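Local coordinates for protein phytanoyl-CoA dioxygenase (Streptomyces malaysiense, PDB 6ZYL) that catalyses beta-hydroxylation of thioholgamide as a non-heme monooxygenase, probably using iron and 2-oxoglutarate, at residues Arg31-Phe39 with Arg161-His169. Numbering follows the deposited sequence.
Sequences RFRTDGFVF and RYARGSHLH
The imidazole of His167 binds a carbonyl near the C-terminal end of helix 28-35: its NE2 donates to the carbonyl O of Arg33 at 2.9 Å, with that oxygen almost exactly in the ring plane but the N-H...O angle bent to 138°. Gly36, which leaves the helix with positive phi, lays its CA over one face of the imidazole, while Leu168 CG covers the opposite face toward the rim. For His167, chi1 of 68° places CG between its own backbone N and carbonyl carbon, which directs the ring at the helix end. A second helix-end carbonyl is used by the type II turn Ala163-Ser166, Gly165 N meeting Asp35 O at 2.9 Å in a nearly straight bond (173°). Alongside, Asp35 and Arg164 run in the same direction; OD1 of Asp35 lies 3.3 Å from NE of Arg164 in a salt bridge at the guanidinium edge. Further along, the rings of Phe37 and Tyr162 are near parallel but slid apart, Tyr162 CD2 lying 3.3 Å from Phe37 CG, and Phe39 CD2 lies at the edge of the oblique Tyr162 ring. Tyr162 OH turns to Ser210 and His212. This aromatic cluster links strands 37-41 and 160-162 of two sheets consistent with the family's jelly-roll core, while the imidazole and Gly165 N satisfy carbonyls at the helix end.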
ATOM      1  N   ARG A  31      18.082   5.616  -6.948  1.00 35.92           N
ATOM      2  CA  ARG A  31      17.847   5.850  -5.527  1.00 31.23           C
ATOM      3  C   ARG A  31      17.009   4.729  -4.925  1.00 30.34           C
ATOM      4  O   ARG A  31      17.313   4.219  -3.840  1.00 32.85           O
ATOM      5  CB  ARG A  31      17.159   7.200  -5.322  1.00 34.57           C
ATOM      6  CG  ARG A  31      17.927   8.394  -5.866  1.00 41.47           C
ATOM      7  CD  ARG A  31      16.999   9.586  -6.087  1.00 42.75           C
ATOM      8  NE  ARG A  31      16.246   9.930  -4.880  1.00 48.74           N
ATOM      9  CZ  ARG A  31      15.254  10.815  -4.840  1.00 48.38           C
ATOM     10  NH1 ARG A  31      14.884  11.451  -5.943  1.00 43.89           N
ATOM     11  NH2 ARG A  31      14.628  11.063  -3.696  1.00 40.79           N
ATOM     12  N   PHE A  32      15.944   4.330  -5.626  1.00 31.17           N
ATOM     13  CA  PHE A  32      15.072   3.272  -5.127  1.00 29.52           C
ATOM     14  C   PHE A  32      15.850   1.981  -4.903  1.00 28.34           C
ATOM     15  O   PHE A  32      15.713   1.331  -3.861  1.00 28.34           O
ATOM     16  CB  PHE A  32      13.918   3.050  -6.109  1.00 28.88           C
ATOM     17  CG  PHE A  32      12.988   1.936  -5.720  1.00 27.37           C
ATOM     18  CD1 PHE A  32      12.031   2.124  -4.738  1.00 27.54           C
ATOM     19  CD2 PHE A  32      13.065   0.703  -6.344  1.00 26.91           C
ATOM     20  CE1 PHE A  32      11.173   1.099  -4.379  1.00 23.77           C
ATOM     21  CE2 PHE A  32      12.211  -0.326  -5.989  1.00 29.01           C
ATOM     22  CZ  PHE A  32      11.264  -0.126  -5.005  1.00 26.61           C
ATOM     23  N   ARG A  33      16.683   1.596  -5.872  1.00 30.99           N
ATOM     24  CA  ARG A  33      17.400   0.330  -5.756  1.00 32.18           C
ATOM     25  C   ARG A  33      18.511   0.404  -4.715  1.00 31.72           C
ATOM     26  O   ARG A  33      18.803  -0.597  -4.052  1.00 32.43           O
ATOM     27  CB  ARG A  33      17.971  -0.076  -7.116  1.00 32.53           C
ATOM     28  CG  ARG A  33      16.914  -0.376  -8.172  1.00 37.26           C
ATOM     29  CD  ARG A  33      16.036  -1.558  -7.775  1.00 34.95           C
ATOM     30  NE  ARG A  33      14.941  -1.768  -8.721  1.00 35.90           N
ATOM     31  CZ  ARG A  33      13.925  -2.605  -8.525  1.00 33.27           C
ATOM     32  NH1 ARG A  33      13.858  -3.322  -7.412  1.00 31.60           N
ATOM     33  NH2 ARG A  33      12.977  -2.725  -9.445  1.00 35.83           N
ATOM     34  N   THR A  34      19.133   1.572  -4.550  1.00 32.57           N
ATOM     35  CA  THR A  34      20.184   1.712  -3.547  1.00 33.52           C
ATOM     36  C   THR A  34      19.596   1.763  -2.143  1.00 32.24           C
ATOM     37  O   THR A  34      19.976   0.976  -1.268  1.00 31.65           O
ATOM     38  CB  THR A  34      21.015   2.968  -3.821  1.00 36.83           C
ATOM     39  OG1 THR A  34      21.574   2.904  -5.138  1.00 41.77           O
ATOM     40  CG2 THR A  34      22.135   3.106  -2.796  1.00 42.63           C
ATOM     41  N   ASP A  35      18.659   2.683  -1.912  1.00 31.41           N
ATOM     42  CA  ASP A  35      18.113   2.881  -0.577  1.00 28.04           C
ATOM     43  C   ASP A  35      16.985   1.915  -0.247  1.00 26.45           C
ATOM     44  O   ASP A  35      16.736   1.657   0.937  1.00 25.69           O
ATOM     45  CB  ASP A  35      17.605   4.320  -0.431  1.00 27.63           C
ATOM     46  CG  ASP A  35      18.724   5.345  -0.506  1.00 36.49           C
ATOM     47  OD1 ASP A  35      19.872   4.996  -0.163  1.00 37.86           O
ATOM     48  OD2 ASP A  35      18.457   6.498  -0.909  1.00 37.84           O
ATOM     49  N   GLY A  36      16.310   1.369  -1.255  1.00 26.19           N
ATOM     50  CA  GLY A  36      15.107   0.601  -1.029  1.00 25.45           C
ATOM     51  C   GLY A  36      13.852   1.434  -0.927  1.00 26.18           C
ATOM     52  O   GLY A  36      12.777   0.880  -0.659  1.00 21.03           O
ATOM     53  N   PHE A  37      13.958   2.744  -1.122  1.00 23.95           N
ATOM     54  CA  PHE A  37      12.821   3.650  -1.100  1.00 24.59           C
ATOM     55  C   PHE A  37      13.207   4.881  -1.903  1.00 25.44           C
ATOM     56  O   PHE A  37      14.373   5.076  -2.255  1.00 25.68           O
ATOM     57  CB  PHE A  37      12.422   4.023   0.334  1.00 26.31           C
ATOM     58  CG  PHE A  37      13.518   4.691   1.119  1.00 23.59           C
ATOM     59  CD1 PHE A  37      13.879   6.003   0.858  1.00 29.42           C
ATOM     60  CD2 PHE A  37      14.182   4.007   2.122  1.00 26.65           C
ATOM     61  CE1 PHE A  37      14.886   6.617   1.576  1.00 29.27           C
ATOM     62  CE2 PHE A  37      15.189   4.618   2.848  1.00 28.43           C
ATOM     63  CZ  PHE A  37      15.540   5.924   2.573  1.00 26.41           C
ATOM     64  N   VAL A  38      12.216   5.721  -2.177  1.00 23.67           N
ATOM     65  CA  VAL A  38      12.455   6.994  -2.846  1.00 25.53           C
ATOM     66  C   VAL A  38      11.282   7.914  -2.518  1.00 29.13           C
ATOM     67  O   VAL A  38      10.118   7.548  -2.716  1.00 24.11           O
ATOM     68  CB  VAL A  38      12.656   6.794  -4.362  1.00 29.40           C
ATOM     69  CG1 VAL A  38      11.354   6.442  -5.055  1.00 26.98           C
ATOM     70  CG2 VAL A  38      13.304   8.034  -4.972  1.00 33.49           C
ATOM     71  N   PHE A  39      11.575   9.090  -1.968  1.00 23.85           N
ATOM     72  CA  PHE A  39      10.541  10.036  -1.567  1.00 26.03           C
ATOM     73  C   PHE A  39      11.190  11.394  -1.340  1.00 26.52           C
ATOM     74  O   PHE A  39      12.390  11.473  -1.056  1.00 24.99           O
ATOM     75  CB  PHE A  39       9.812   9.570  -0.294  1.00 23.22           C
ATOM     76  CG  PHE A  39      10.616   9.737   0.969  1.00 24.69           C
ATOM     77  CD1 PHE A  39      10.600  10.935   1.667  1.00 25.53           C
ATOM     78  CD2 PHE A  39      11.380   8.691   1.462  1.00 25.43           C
ATOM     79  CE1 PHE A  39      11.337  11.091   2.825  1.00 22.76           C
ATOM     80  CE2 PHE A  39      12.119   8.841   2.622  1.00 23.73           C
ATOM     81  CZ  PHE A  39      12.095  10.043   3.304  1.00 28.22           C
ATOM     82  N   ARG A 161       9.094   5.181   9.543  1.00 27.77           N
ATOM     83  CA  ARG A 161      10.541   5.307   9.435  1.00 27.90           C
ATOM     84  C   ARG A 161      11.075   4.199   8.539  1.00 26.37           C
ATOM     85  O   ARG A 161      10.618   3.056   8.621  1.00 25.65           O
ATOM     86  CB  ARG A 161      11.238   5.196  10.795  1.00 33.57           C
ATOM     87  CG  ARG A 161      10.654   6.004  11.924  1.00 43.62           C
ATOM     88  CD  ARG A 161      11.652   6.083  13.081  1.00 42.38           C
ATOM     89  NE  ARG A 161      11.680   4.870  13.900  1.00 35.76           N
ATOM     90  CZ  ARG A 161      10.687   4.480  14.695  1.00 40.53           C
ATOM     91  NH1 ARG A 161       9.577   5.200  14.773  1.00 42.46           N
ATOM     92  NH2 ARG A 161      10.801   3.368  15.409  1.00 39.44           N
ATOM     93  N   TYR A 162      12.066   4.524   7.712  1.00 24.57           N
ATOM     94  CA  TYR A 162      12.704   3.541   6.848  1.00 25.61           C
ATOM     95  C   TYR A 162      14.094   3.191   7.366  1.00 30.82           C
ATOM     96  O   TYR A 162      14.771   4.018   7.981  1.00 29.64           O
ATOM     97  CB  TYR A 162      12.845   4.056   5.412  1.00 24.83           C
ATOM     98  CG  TYR A 162      11.572   4.149   4.610  1.00 23.76           C
ATOM     99  CD1 TYR A 162      10.523   3.261   4.805  1.00 25.00           C
ATOM    100  CD2 TYR A 162      11.431   5.126   3.636  1.00 25.44           C
ATOM    101  CE1 TYR A 162       9.363   3.354   4.054  1.00 24.08           C
ATOM    102  CE2 TYR A 162      10.287   5.225   2.884  1.00 25.25           C
ATOM    103  CZ  TYR A 162       9.256   4.342   3.093  1.00 24.05           C
ATOM    104  OH  TYR A 162       8.118   4.464   2.333  1.00 25.22           O
ATOM    105  N   ALA A 163      14.524   1.959   7.089  1.00 30.77           N
ATOM    106  CA  ALA A 163      15.894   1.507   7.336  1.00 30.49           C
ATOM    107  C   ALA A 163      16.583   1.403   5.977  1.00 26.21           C
ATOM    108  O   ALA A 163      16.382   0.433   5.242  1.00 26.76           O
ATOM    109  CB  ALA A 163      15.913   0.176   8.081  1.00 32.76           C
ATOM    110  N   ARG A 164      17.386   2.411   5.643  1.00 27.45           N
ATOM    111  CA  ARG A 164      18.037   2.466   4.339  1.00 31.92           C
ATOM    112  C   ARG A 164      18.823   1.190   4.065  1.00 32.71           C
ATOM    113  O   ARG A 164      19.566   0.703   4.921  1.00 33.21           O
ATOM    114  CB  ARG A 164      18.960   3.684   4.281  1.00 38.67           C
ATOM    115  CG  ARG A 164      19.450   4.060   2.895  1.00 42.63           C
ATOM    116  CD  ARG A 164      20.355   5.294   2.959  1.00 48.15           C
ATOM    117  NE  ARG A 164      19.614   6.539   2.758  1.00 61.41           N
ATOM    118  CZ  ARG A 164      19.401   7.451   3.702  1.00 61.21           C
ATOM    119  NH1 ARG A 164      19.877   7.278   4.929  1.00 58.01           N
ATOM    120  NH2 ARG A 164      18.713   8.549   3.416  1.00 54.10           N
ATOM    121  N   GLY A 165      18.641   0.646   2.865  1.00 29.60           N
ATOM    122  CA  GLY A 165      19.359  -0.537   2.443  1.00 30.51           C
ATOM    123  C   GLY A 165      18.896  -1.841   3.051  1.00 31.37           C
ATOM    124  O   GLY A 165      19.462  -2.890   2.722  1.00 37.62           O
ATOM    125  N   SER A 166      17.877  -1.822   3.909  1.00 28.98           N
ATOM    126  CA  SER A 166      17.424  -3.029   4.592  1.00 28.42           C
ATOM    127  C   SER A 166      16.728  -4.019   3.669  1.00 29.58           C
ATOM    128  O   SER A 166      16.304  -5.079   4.144  1.00 28.83           O
ATOM    129  CB  SER A 166      16.475  -2.645   5.728  1.00 30.06           C
ATOM    130  OG  SER A 166      15.368  -1.906   5.235  1.00 29.70           O
ATOM    131  N   HIS A 167      16.616  -3.718   2.377  1.00 30.08           N
ATOM    132  CA  HIS A 167      15.836  -4.523   1.448  1.00 32.00           C
ATOM    133  C   HIS A 167      16.674  -5.480   0.612  1.00 33.85           C
ATOM    134  O   HIS A 167      16.103  -6.296  -0.120  1.00 33.05           O
ATOM    135  CB  HIS A 167      15.069  -3.604   0.491  1.00 28.09           C
ATOM    136  CG  HIS A 167      15.960  -2.848  -0.448  1.00 27.34           C
ATOM    137  ND1 HIS A 167      16.941  -1.985  -0.008  1.00 26.48           N
ATOM    138  CD2 HIS A 167      16.028  -2.834  -1.801  1.00 27.38           C
ATOM    139  CE1 HIS A 167      17.573  -1.471  -1.048  1.00 29.98           C
ATOM    140  NE2 HIS A 167      17.036  -1.967  -2.148  1.00 27.62           N
ATOM    141  N   LEU A 168      18.001  -5.403   0.695  1.00 35.79           N
ATOM    142  CA  LEU A 168      18.843  -6.015  -0.326  1.00 42.35           C
ATOM    143  C   LEU A 168      18.872  -7.536  -0.249  1.00 49.00           C
ATOM    144  O   LEU A 168      19.291  -8.178  -1.218  1.00 50.56           O
ATOM    145  CB  LEU A 168      20.259  -5.452  -0.217  1.00 37.93           C
ATOM    146  CG  LEU A 168      20.335  -3.957  -0.541  1.00 38.28           C
ATOM    147  CD1 LEU A 168      21.590  -3.312   0.017  1.00 42.26           C
ATOM    148  CD2 LEU A 168      20.244  -3.741  -2.052  1.00 38.61           C
ATOM    149  N   HIS A 169      18.429  -8.130   0.859  1.00 44.66           N
ATOM    150  CA  HIS A 169      18.374  -9.581   0.989  1.00 50.02           C
ATOM    151  C   HIS A 169      16.941 -10.106   1.004  1.00 51.16           C
ATOM    152  O   HIS A 169      16.693 -11.209   1.503  1.00 49.90           O
ATOM    153  CB  HIS A 169      19.115 -10.028   2.249  1.00 50.88           C
ATOM    154  CG  HIS A 169      20.572  -9.683   2.247  1.00 58.47           C
ATOM    155  ND1 HIS A 169      21.389  -9.907   1.160  1.00 61.08           N
ATOM    156  CD2 HIS A 169      21.358  -9.127   3.200  1.00 60.70           C
ATOM    157  CE1 HIS A 169      22.616  -9.505   1.444  1.00 62.71           C
ATOM    158  NE2 HIS A 169      22.624  -9.028   2.675  1.00 65.96           N
TER